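Local coordinates for sugar-binding transport ATP-binding protein (Pyrococcus horikoshii, PDB 1V43) that probably binds and hydrolyses ATP as the nucleotide-binding subunit of an ABC transporter that takes up sugars, at residues K19-N23 / F24-N28; R232-S235 / V236-T240. All blocks are in the same frame, centred on the assembly; numbering follows the deposited sequence.

Contact 1 (K19-N23 / F24-N28); sequences KRFGN and FTAVN
K19 and V27 face each other as an antiparallel hydrogen-bonded pair, K19 N giving to V27 O at 2.9 Å, in the carbonyl plane and on a lone pair. The return bonds converge on one acceptor: K19 O takes A26 N at 2.8 Å, nearly along the C=O axis, and V27 N at 3.2 Å from a more angled approach. With A26 and V27 both opposite K19, this is a classic beta bulge. Nearer the bend, F21 N gives to F24 O at 2.8 Å, while the bond back from F24 N to F21 O is weak. R20 CA also brings its hydrogen to F24 O, so that carbonyl is approached from two neighbouring residues.

Apolar contact gathers on the side of F21. Its ring edge meets the methyl of A26, CE1 to CB at 3.6 Å, and K19 CE lies 3.7 Å above one ring face, offset toward the rim. K19 reaches there because CG stands anti to the backbone N (chi1 178°) and the chain then bends at chi2; its NZ goes on to bond E62 O.

G22 and N23 make the corner, G22 with the positive phi that suits glycine. A type II' turn closing a bulged beta hairpin results, and its F21 is an ATP-binding residue of this cassette.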
loop_
_atom_site.group_PDB
_atom_site.type_symbol
_atom_site.label_atom_id
_atom_site.label_comp_id
_atom_site.label_asym_id
_atom_site.label_seq_id
_atom_site.Cartn_x
_atom_site.Cartn_y
_atom_site.Cartn_z
ATOM N N LYS A 19 31.549 -0.883 7.979
ATOM C CA LYS A 19 31.199 -1.122 9.366
ATOM C C LYS A 19 30.948 -2.610 9.573
ATOM O O LYS A 19 29.977 -3.144 9.056
ATOM C CB LYS A 19 29.936 -0.337 9.746
ATOM C CG LYS A 19 29.466 -0.576 11.167
ATOM C CD LYS A 19 30.524 -0.165 12.171
ATOM C CE LYS A 19 30.002 -0.279 13.583
ATOM N NZ LYS A 19 30.867 0.469 14.525
ATOM N N ARG A 20 31.818 -3.287 10.312
ATOM C CA ARG A 20 31.589 -4.708 10.568
ATOM C C ARG A 20 31.438 -5.012 12.050
ATOM O O ARG A 20 32.326 -4.723 12.842
ATOM C CB ARG A 20 32.711 -5.577 9.981
ATOM C CG ARG A 20 34.113 -5.114 10.290
ATOM C CD ARG A 20 35.131 -6.155 9.852
ATOM N NE ARG A 20 36.443 -5.557 9.618
ATOM C CZ ARG A 20 36.778 -4.913 8.503
ATOM N NH1 ARG A 20 35.900 -4.789 7.515
ATOM N NH2 ARG A 20 37.989 -4.384 8.375
ATOM N N PHE A 21 30.298 -5.580 12.419
ATOM C CA PHE A 21 30.053 -5.944 13.806
ATOM C C PHE A 21 30.614 -7.345 13.994
ATOM O O PHE A 21 29.899 -8.339 13.850
ATOM C CB PHE A 21 28.555 -5.940 14.114
ATOM C CG PHE A 21 27.918 -4.583 14.010
ATOM C CD1 PHE A 21 27.722 -3.982 12.770
ATOM C CD2 PHE A 21 27.526 -3.898 15.153
ATOM C CE1 PHE A 21 27.147 -2.719 12.672
ATOM C CE2 PHE A 21 26.950 -2.635 15.066
ATOM C CZ PHE A 21 26.760 -2.045 13.822
ATOM N N GLY A 22 31.904 -7.421 14.303
ATOM C CA GLY A 22 32.536 -8.710 14.488
ATOM C C GLY A 22 32.820 -9.386 13.159
ATOM O O GLY A 22 33.820 -9.091 12.502
ATOM N N ASN A 23 31.926 -10.285 12.758
ATOM C CA ASN A 23 32.070 -11.035 11.512
ATOM C C ASN A 23 31.137 -10.526 10.415
ATOM O O ASN A 23 31.393 -10.714 9.223
ATOM C CB ASN A 23 31.759 -12.508 11.768
ATOM C CG ASN A 23 30.324 -12.725 12.229
ATOM O OD1 ASN A 23 29.921 -12.246 13.293
ATOM N ND2 ASN A 23 29.544 -13.441 11.427
ATOM N N PHE A 24 30.050 -9.890 10.831
ATOM C CA PHE A 24 29.055 -9.367 9.905
ATOM C C PHE A 24 29.378 -7.977 9.377
ATOM O O PHE A 24 29.406 -7.012 10.139
ATOM C CB PHE A 24 27.688 -9.333 10.594
ATOM C CG PHE A 24 26.564 -8.877 9.704
ATOM C CD1 PHE A 24 26.261 -9.566 8.534
ATOM C CD2 PHE A 24 25.783 -7.782 10.057
ATOM C CE1 PHE A 24 25.193 -9.174 7.729
ATOM C CE2 PHE A 24 24.714 -7.384 9.259
ATOM C CZ PHE A 24 24.418 -8.084 8.091
ATOM N N THR A 25 29.627 -7.879 8.073
ATOM C CA THR A 25 29.895 -6.591 7.450
ATOM C C THR A 25 28.529 -5.953 7.182
ATOM O O THR A 25 27.825 -6.352 6.255
ATOM C CB THR A 25 30.678 -6.760 6.125
ATOM O OG1 THR A 25 32.037 -7.109 6.424
ATOM C CG2 THR A 25 30.660 -5.475 5.304
ATOM N N ALA A 26 28.154 -4.984 8.017
ATOM C CA ALA A 26 26.871 -4.299 7.887
ATOM C C ALA A 26 26.877 -3.274 6.763
ATOM O O ALA A 26 25.858 -3.069 6.108
ATOM C CB ALA A 26 26.492 -3.629 9.200
ATOM N N VAL A 27 28.020 -2.628 6.553
ATOM C CA VAL A 27 28.172 -1.639 5.492
ATOM C C VAL A 27 29.514 -1.903 4.812
ATOM O O VAL A 27 30.567 -1.784 5.429
ATOM C CB VAL A 27 28.133 -0.202 6.053
ATOM C CG1 VAL A 27 28.430 0.794 4.939
ATOM C CG2 VAL A 27 26.760 0.087 6.663
ATOM N N ASN A 28 29.474 -2.248 3.530
ATOM C CA ASN A 28 30.686 -2.603 2.806
ATOM C C ASN A 28 31.224 -1.585 1.820
ATOM O O ASN A 28 30.717 -1.482 0.703
ATOM C CB ASN A 28 30.452 -3.924 2.070
ATOM C CG ASN A 28 31.746 -4.626 1.687
ATOM O OD1 ASN A 28 32.738 -3.989 1.326
ATOM N ND2 ASN A 28 31.734 -5.953 1.754
#

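Contact 2 (R232-S235 / V236-T240); sequences RPNS and VFVAT
The start of helix 236-241 is built here, with S235 at the N-cap position and P233 folded back against the first turn. A239 N gives to S235 O at 2.9 Å, with an N-H...O angle of 158°, which closes that turn. The serine hydroxyl works in the other direction: OG donates to N234 OD1 at 3.2 Å, nearly in line with the amide C=O, and rests against V238 CG2 at 3.6 Å. A chi1 of 60° sets OG between the backbone N and the carbonyl carbon of S235, where it can reach both. The other end of the N234 amide is held by L221, whose O accepts from ND2, so the flat group is gripped at its oxygen and its nitrogen. With an alanine here instead of S235, N234 OD1 would probably lose this donor and a small gap would be likely beside V238 CG2.

Apolar packing is tight on the proline. P233 CG meets the methyl of A239, CG to CB at 3.4 Å, closer than usual van der Waals contact, and P233 CB presses equally near to A239 CA. V238 divides its branches: CG1, anti to the backbone N (chi1 175°), meets P233 CB at 3.7 Å, leaving CG2 for the serine. Beyond the segments V238 touches L221 and Q222 of strand 219-224, and A239 touches F363. A serine at the N-cap position, its hydroxyl turned to N234, and a proline packed on the first turn thus start a helix lying between two sheets of the chain.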
loop_
_atom_site.group_PDB
_atom_site.type_symbol
_atom_site.label_atom_id
_atom_site.label_comp_id
_atom_site.label_asym_id
_atom_site.label_seq_id
_atom_site.Cartn_x
_atom_site.Cartn_y
_atom_site.Cartn_z
ATOM N N ARG A 232 15.213 3.105 -15.269
ATOM C CA ARG A 232 16.444 2.398 -15.597
ATOM C C ARG A 232 17.161 1.723 -14.432
ATOM O O ARG A 232 18.276 2.084 -14.077
ATOM C CB ARG A 232 17.392 3.351 -16.344
ATOM C CG ARG A 232 16.909 3.669 -17.768
ATOM C CD ARG A 232 17.684 4.803 -18.428
ATOM N NE ARG A 232 17.290 6.114 -17.910
ATOM C CZ ARG A 232 16.145 6.734 -18.198
ATOM N NH1 ARG A 232 15.258 6.173 -19.017
ATOM N NH2 ARG A 232 15.879 7.913 -17.654
ATOM N N PRO A 233 16.513 0.728 -13.809
ATOM C CA PRO A 233 17.160 0.035 -12.692
ATOM C C PRO A 233 18.399 -0.671 -13.256
ATOM O O PRO A 233 18.311 -1.320 -14.294
ATOM C CB PRO A 233 16.093 -0.957 -12.249
ATOM C CG PRO A 233 15.419 -1.307 -13.555
ATOM C CD PRO A 233 15.255 0.063 -14.192
ATOM N N ASN A 234 19.549 -0.550 -12.600
ATOM C CA ASN A 234 20.736 -1.198 -13.139
ATOM C C ASN A 234 20.861 -2.673 -12.755
ATOM O O ASN A 234 21.890 -3.294 -13.006
ATOM C CB ASN A 234 21.997 -0.455 -12.711
ATOM C CG ASN A 234 22.207 -0.490 -11.224
ATOM O OD1 ASN A 234 21.797 -1.434 -10.547
ATOM N ND2 ASN A 234 22.865 0.533 -10.702
ATOM N N SER A 235 19.812 -3.237 -12.158
ATOM C CA SER A 235 19.846 -4.642 -11.756
ATOM C C SER A 235 18.464 -5.184 -11.392
ATOM O O SER A 235 17.510 -4.426 -11.229
ATOM C CB SER A 235 20.781 -4.814 -10.566
ATOM O OG SER A 235 20.326 -4.023 -9.482
ATOM N N VAL A 236 18.361 -6.501 -11.264
ATOM C CA VAL A 236 17.093 -7.129 -10.908
ATOM C C VAL A 236 16.618 -6.635 -9.539
ATOM O O VAL A 236 15.453 -6.256 -9.382
ATOM C CB VAL A 236 17.214 -8.670 -10.870
ATOM C CG1 VAL A 236 15.911 -9.285 -10.378
ATOM C CG2 VAL A 236 17.549 -9.198 -12.258
ATOM N N PHE A 237 17.520 -6.620 -8.554
ATOM C CA PHE A 237 17.138 -6.174 -7.223
ATOM C C PHE A 237 16.492 -4.784 -7.205
ATOM O O PHE A 237 15.439 -4.604 -6.590
ATOM C CB PHE A 237 18.319 -6.182 -6.245
ATOM C CG PHE A 237 17.893 -5.956 -4.823
ATOM C CD1 PHE A 237 17.411 -7.008 -4.055
ATOM C CD2 PHE A 237 17.860 -4.674 -4.290
ATOM C CE1 PHE A 237 16.899 -6.790 -2.783
ATOM C CE2 PHE A 237 17.350 -4.445 -3.018
ATOM C CZ PHE A 237 16.867 -5.508 -2.263
ATOM N N VAL A 238 17.122 -3.811 -7.861
ATOM C CA VAL A 238 16.575 -2.456 -7.916
ATOM C C VAL A 238 15.279 -2.456 -8.744
ATOM O O VAL A 238 14.298 -1.802 -8.386
ATOM C CB VAL A 238 17.583 -1.441 -8.564
ATOM C CG1 VAL A 238 16.927 -0.090 -8.701
ATOM C CG2 VAL A 238 18.867 -1.301 -7.694
ATOM N N ALA A 239 15.281 -3.189 -9.852
ATOM C CA ALA A 239 14.111 -3.241 -10.714
ATOM C C ALA A 239 12.875 -3.731 -9.969
ATOM O O ALA A 239 11.775 -3.259 -10.227
ATOM C CB ALA A 239 14.370 -4.149 -11.916
ATOM N N THR A 240 13.060 -4.665 -9.038
ATOM C CA THR A 240 11.926 -5.226 -8.310
ATOM C C THR A 240 11.666 -4.648 -6.926
ATOM O O THR A 240 10.712 -5.054 -6.266
ATOM C CB THR A 240 12.059 -6.771 -8.180
ATOM O OG1 THR A 240 13.235 -7.090 -7.428
ATOM C CG2 THR A 240 12.160 -7.426 -9.560
#

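How the contacts relate
Both contacts are local and lie in the ATP-binding cassette part of the chain, contact 1 well before contact 2. Their centres are 24 Å apart and their nearest atoms about 13 Å, so they do not touch. The P-loop region relates them. In contact 1, F21 is itself an ATP-binding residue; the side chain of K19 comes to about 4 Å from that of T52, and that of V27 to about 4 Å from G49. In contact 2, F237 packs on P45, yet its side chain stays about 7 Å from that of C48 and about 10 Å from that of K50. P233, V236 and A239 also touch strand 361-364, near the C-terminus, whereas contact 1 packs on helix 50-58. No ATP is bound to this chain.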